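Local coordinates for protein glycosyltransferase (PDB 2IUY) that probably transfers a sugar from a nucleotide-activated donor, as a family GT4 retaining glycosyltransferase involved in the biosynthesis of the antibiotic avilamycin A, at residues T105-S110 with P117-G122; V269-G274 with V287-D292. One frame throughout, in Å; residues are numbered along the deposited sequence.

Interaction 1 of 2, residues T105-S110 with P117-G122; sequences TAFISS and PVNPVG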
loop_
_atom_site.group_PDB
_atom_site.type_symbol
_atom_site.label_atom_id
_atom_site.label_comp_id
_atom_site.label_asym_id
_atom_site.label_seq_id
_atom_site.Cartn_x
_atom_site.Cartn_y
_atom_site.Cartn_z
ATOM N N THR A 105 -3.495 -6.732 27.041
ATOM C CA THR A 105 -3.605 -6.577 25.589
ATOM C C THR A 105 -2.552 -5.577 25.080
ATOM O O THR A 105 -2.526 -4.433 25.501
ATOM C CB THR A 105 -5.059 -6.183 25.143
ATOM O OG1 THR A 105 -5.967 -7.163 25.641
ATOM C CG2 THR A 105 -5.169 -6.196 23.639
ATOM N N ALA A 106 -1.698 -6.023 24.146
ATOM C CA ALA A 106 -0.699 -5.134 23.527
ATOM C C ALA A 106 -1.352 -4.281 22.443
ATOM O O ALA A 106 -2.274 -4.721 21.748
ATOM C CB ALA A 106 0.471 -5.976 22.899
ATOM N N PHE A 107 -0.869 -3.055 22.307
ATOM C CA PHE A 107 -1.341 -2.177 21.249
ATOM C C PHE A 107 -0.169 -1.831 20.303
ATOM O O PHE A 107 0.908 -1.395 20.742
ATOM C CB PHE A 107 -1.998 -0.916 21.812
ATOM C CG PHE A 107 -2.576 -0.041 20.759
ATOM C CD1 PHE A 107 -3.846 -0.307 20.219
ATOM C CD2 PHE A 107 -1.845 1.043 20.265
ATOM C CE1 PHE A 107 -4.372 0.513 19.209
ATOM C CE2 PHE A 107 -2.371 1.884 19.280
ATOM C CZ PHE A 107 -3.616 1.605 18.735
ATOM N N ILE A 108 -0.392 -2.076 19.011
ATOM C CA ILE A 108 0.596 -1.767 17.972
ATOM C C ILE A 108 -0.096 -1.111 16.782
ATOM O O ILE A 108 -1.275 -1.381 16.500
ATOM C CB ILE A 108 1.410 -3.072 17.520
ATOM C CG1 ILE A 108 2.662 -2.687 16.695
ATOM C CG2 ILE A 108 0.491 -4.120 16.811
ATOM C CD1 ILE A 108 3.682 -3.847 16.479
ATOM N N SER A 109 0.636 -0.247 16.076
ATOM C CA SER A 109 0.069 0.390 14.849
ATOM C C SER A 109 0.973 0.184 13.654
ATOM O O SER A 109 2.172 0.161 13.816
ATOM C CB SER A 109 -0.136 1.926 15.064
ATOM O OG SER A 109 -0.954 2.179 16.212
ATOM N N SER A 110 0.402 0.096 12.454
ATOM C CA SER A 110 1.167 0.357 11.216
ATOM C C SER A 110 0.685 1.724 10.720
ATOM O O SER A 110 -0.485 1.900 10.384
ATOM C CB SER A 110 0.894 -0.671 10.119
ATOM O OG SER A 110 1.375 -1.962 10.420
ATOM N N PRO A 117 1.651 10.390 13.486
ATOM C CA PRO A 117 0.616 9.491 14.055
ATOM C C PRO A 117 -0.110 9.995 15.299
ATOM O O PRO A 117 0.489 10.596 16.176
ATOM C CB PRO A 117 1.413 8.191 14.399
ATOM C CG PRO A 117 2.840 8.629 14.447
ATOM C CD PRO A 117 2.993 9.746 13.498
ATOM N N VAL A 118 -1.385 9.679 15.389
ATOM C CA VAL A 118 -2.167 9.859 16.622
ATOM C C VAL A 118 -1.531 9.140 17.854
ATOM O O VAL A 118 -1.471 9.708 18.974
ATOM C CB VAL A 118 -3.638 9.383 16.360
ATOM C CG1 VAL A 118 -4.423 9.161 17.610
ATOM C CG2 VAL A 118 -4.339 10.445 15.469
ATOM N N ASN A 119 -1.078 7.901 17.605
ATOM C CA ASN A 119 -0.546 6.972 18.603
ATOM C C ASN A 119 0.906 6.620 18.263
ATOM O O ASN A 119 1.160 5.528 17.710
ATOM C CB ASN A 119 -1.375 5.681 18.594
ATOM C CG ASN A 119 -2.825 5.909 19.013
ATOM O OD1 ASN A 119 -3.777 5.413 18.373
ATOM N ND2 ASN A 119 -3.001 6.654 20.080
ATOM N N PRO A 120 1.862 7.535 18.553
ATOM C CA PRO A 120 3.287 7.218 18.350
ATOM C C PRO A 120 3.861 6.062 19.137
ATOM O O PRO A 120 4.823 5.452 18.696
ATOM C CB PRO A 120 4.021 8.547 18.695
ATOM C CG PRO A 120 3.037 9.395 19.479
ATOM C CD PRO A 120 1.659 8.942 18.986
ATOM N N VAL A 121 3.277 5.744 20.293
ATOM C CA VAL A 121 3.825 4.698 21.123
ATOM C C VAL A 121 3.358 3.374 20.545
ATOM O O VAL A 121 2.156 3.175 20.324
ATOM C CB VAL A 121 3.452 4.839 22.634
ATOM C CG1 VAL A 121 3.821 3.590 23.374
ATOM C CG2 VAL A 121 4.161 6.052 23.293
ATOM N N GLY A 122 4.315 2.488 20.274
ATOM C CA GLY A 122 4.018 1.210 19.653
ATOM C C GLY A 122 3.711 1.354 18.166
ATOM O O GLY A 122 3.185 0.423 17.560
HETATM O O HOH W 1 0.740 2.892 17.904
#
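With CG anti to the backbone N (chi1 -176°), the Phe-107 ring is carried out from the strand so that its far atoms CE2 and CZ reach the loop; Asn-119 keeps CG beside its own backbone N, which presents CB and the amide group to them. The two flat groups stand almost perpendicular, 85° apart, and touch by van der Waals contact, Phe-107 CE2 lying 4.0 Å from Asn-119 CB. Ile-108 turns away with CG1 anti to N, yet CG1 still rests on the carbonyl of Gly-122, 3.3 Å from its O. That oxygen accepts the direct backbone bond of the contact, from Ser-109 N at 3.0 Å; the N-H points at it well (162°), but the donor stands above the carbonyl plane. Ile-108 CA adds a CA-H...O contact to the same atom. Gly-122 has a positive phi, a conformation favourable to glycine, and lies close against the strand, its CA 4.2 Å from Phe-107 O. Between strand and loop a water donates to the carbonyls Asn-119 O (2.7 Å) and Val-121 O (2.8 Å) and is hydrogen-bonded to Ser-109 OG (2.5 Å). On its other flank the strand pairs with 87-90, and Ile-108 also packs on helix 321-336. Here the returning loop enters edge strand 123-125, extending the parallel pairing with 106-111 in the six-stranded, Rossmann-like sheet of the N-terminal half of a GT-B fold.

Interaction 2 of 2, residues V269-G274 with V287-D292; sequences VGTGNG and VGYGTD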
loop_
_atom_site.group_PDB
_atom_site.type_symbol
_atom_site.label_atom_id
_atom_site.label_comp_id
_atom_site.label_asym_id
_atom_site.label_seq_id
_atom_site.Cartn_x
_atom_site.Cartn_y
_atom_site.Cartn_z
ATOM N N VAL A 269 9.280 2.171 -12.557
ATOM C CA VAL A 269 9.993 3.448 -12.575
ATOM C C VAL A 269 9.344 4.357 -11.525
ATOM O O VAL A 269 8.151 4.530 -11.548
ATOM C CB VAL A 269 9.881 4.142 -13.955
ATOM C CG1 VAL A 269 10.483 5.592 -13.889
ATOM C CG2 VAL A 269 10.515 3.293 -15.016
ATOM N N GLY A 270 10.121 4.929 -10.616
ATOM C CA GLY A 270 9.566 5.889 -9.689
ATOM C C GLY A 270 10.480 7.094 -9.436
ATOM O O GLY A 270 11.622 7.122 -9.851
ATOM N N THR A 271 9.945 8.079 -8.746
ATOM C CA THR A 271 10.739 9.136 -8.163
ATOM C C THR A 271 11.407 8.594 -6.886
ATOM O O THR A 271 11.243 7.411 -6.571
ATOM C CB THR A 271 9.854 10.320 -7.800
ATOM O OG1 THR A 271 8.881 9.870 -6.838
ATOM C CG2 THR A 271 9.155 10.863 -9.062
ATOM N N GLY A 272 12.189 9.443 -6.211
ATOM C CA GLY A 272 12.806 9.102 -4.944
ATOM C C GLY A 272 12.009 9.597 -3.746
ATOM O O GLY A 272 12.512 9.616 -2.615
ATOM N N ASN A 273 10.762 10.007 -3.982
ATOM C CA ASN A 273 9.908 10.510 -2.921
ATOM C C ASN A 273 9.624 9.526 -1.794
ATOM O O ASN A 273 9.161 8.375 -2.053
ATOM C CB ASN A 273 8.570 10.998 -3.473
ATOM C CG ASN A 273 7.770 11.734 -2.433
ATOM O OD1 ASN A 273 6.873 11.160 -1.774
ATOM N ND2 ASN A 273 8.140 12.999 -2.211
ATOM N N GLY A 274 9.859 9.977 -0.549
ATOM C CA GLY A 274 9.465 9.178 0.621
ATOM C C GLY A 274 10.055 7.777 0.549
ATOM O O GLY A 274 11.207 7.609 0.243
ATOM N N VAL A 287 13.878 7.957 -10.969
ATOM C CA VAL A 287 14.099 9.113 -11.819
ATOM C C VAL A 287 13.770 10.416 -11.066
ATOM O O VAL A 287 13.199 10.406 -9.955
ATOM C CB VAL A 287 13.321 8.984 -13.161
ATOM C CG1 VAL A 287 13.739 7.675 -13.922
ATOM C CG2 VAL A 287 11.774 9.016 -12.953
ATOM N N GLY A 288 14.140 11.534 -11.678
ATOM C CA GLY A 288 13.815 12.818 -11.152
ATOM C C GLY A 288 12.361 13.234 -11.056
ATOM O O GLY A 288 11.443 12.667 -11.717
ATOM N N TYR A 289 12.175 14.266 -10.234
ATOM C CA TYR A 289 10.926 14.991 -10.120
ATOM C C TYR A 289 10.623 15.811 -11.366
ATOM O O TYR A 289 11.505 16.063 -12.179
ATOM C CB TYR A 289 11.031 15.944 -8.937
ATOM C CG TYR A 289 10.922 15.288 -7.599
ATOM C CD1 TYR A 289 9.935 14.323 -7.346
ATOM C CD2 TYR A 289 11.796 15.634 -6.575
ATOM C CE1 TYR A 289 9.815 13.741 -6.101
ATOM C CE2 TYR A 289 11.704 15.021 -5.316
ATOM C CZ TYR A 289 10.710 14.093 -5.096
ATOM O OH TYR A 289 10.612 13.543 -3.860
ATOM N N GLY A 290 9.377 16.265 -11.492
ATOM C CA GLY A 290 8.979 17.117 -12.625
ATOM C C GLY A 290 8.634 16.318 -13.866
ATOM O O GLY A 290 8.530 15.091 -13.816
ATOM N N THR A 291 8.447 17.045 -14.968
ATOM C CA THR A 291 8.009 16.524 -16.277
ATOM C C THR A 291 9.075 16.609 -17.397
ATOM O O THR A 291 8.783 16.326 -18.573
ATOM C CB THR A 291 6.760 17.288 -16.800
ATOM O OG1 THR A 291 7.050 18.690 -16.971
ATOM C CG2 THR A 291 5.542 17.102 -15.895
ATOM N N ASP A 292 10.287 17.031 -17.067
ATOM C CA ASP A 292 11.241 17.328 -18.123
ATOM C C ASP A 292 12.164 16.117 -18.301
ATOM O O ASP A 292 13.225 16.029 -17.719
ATOM C CB ASP A 292 11.989 18.660 -17.846
ATOM C CG ASP A 292 11.053 19.784 -17.262
ATOM O OD1 ASP A 292 10.291 20.450 -18.031
ATOM O OD2 ASP A 292 11.092 20.029 -16.020
HETATM O O HOH W 2 13.209 11.903 -7.593
#
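Packing is tightest where strand 268-270 runs out beside Val-287. Val-287 N donates to Gly-270 O at 2.7 Å, nearly along the C=O axis and with a straight N-H (162°). Next to this bond the two valines meet at about a right angle, Val-269 CG1 lying 3.8 Å from Val-287 CG2, and both also touch Thr-301 of helix 295-303. Thr-271 CA approaches Val-287 O at 3.3 Å in a CA-H...O contact. Beyond this point the segments are joined more loosely. A water accepts from Gly-272 N at 3.0 Å and donates to Val-287 O at 2.8 Å, and it sits over the centre of one face of the Tyr-289 ring. Tyr-289 is largely solvent-exposed; its CG lies beside the backbone N (chi1 -75°), and its ring reaches across to Thr-271, whose CB is 3.8 Å from CE1. At the tip, Asn-273 CB meets the ring edge in plane, while ND2 donates to Tyr-289 OH at 3.0 Å, the hydroxyl lying almost within the amide plane. The amide of Asn-273 is further fixed by Glu-252 N at OD1 and Trp-250 O at ND2, and Thr-271 OG1 bonds Ser-239 O. The arrangement is that of neighbouring parallel strands giving way to loops at their C-terminal ends, in the Rossmann-like nucleotide-binding domain of a GT-B glycosyltransferase, with the Asn-273 side chain about 8 Å from that of the UDP-binding Lys-175.

Interactions 1 and 2 occupy comparable positions in the strand order of the two halves of the enzyme: each joins the fifth strand across a six-stranded parallel sheet of order 3-2-1-4-5-6 to the chain of its outermost neighbour. They differ in which end of that neighbour is used, the loop entering strand 123-125 in interaction 1 and the loop leaving strand 284-286 in interaction 2. Their centres are 32 Å apart and their nearest atoms about 14 Å. Interaction 1 lies away from the UDP-binding residues. Interaction 2 is closer, with Gly-270 about 9 Å from the side chain of Val-257, consistent with a place near the nucleotide site, though this model holds no bound UDP.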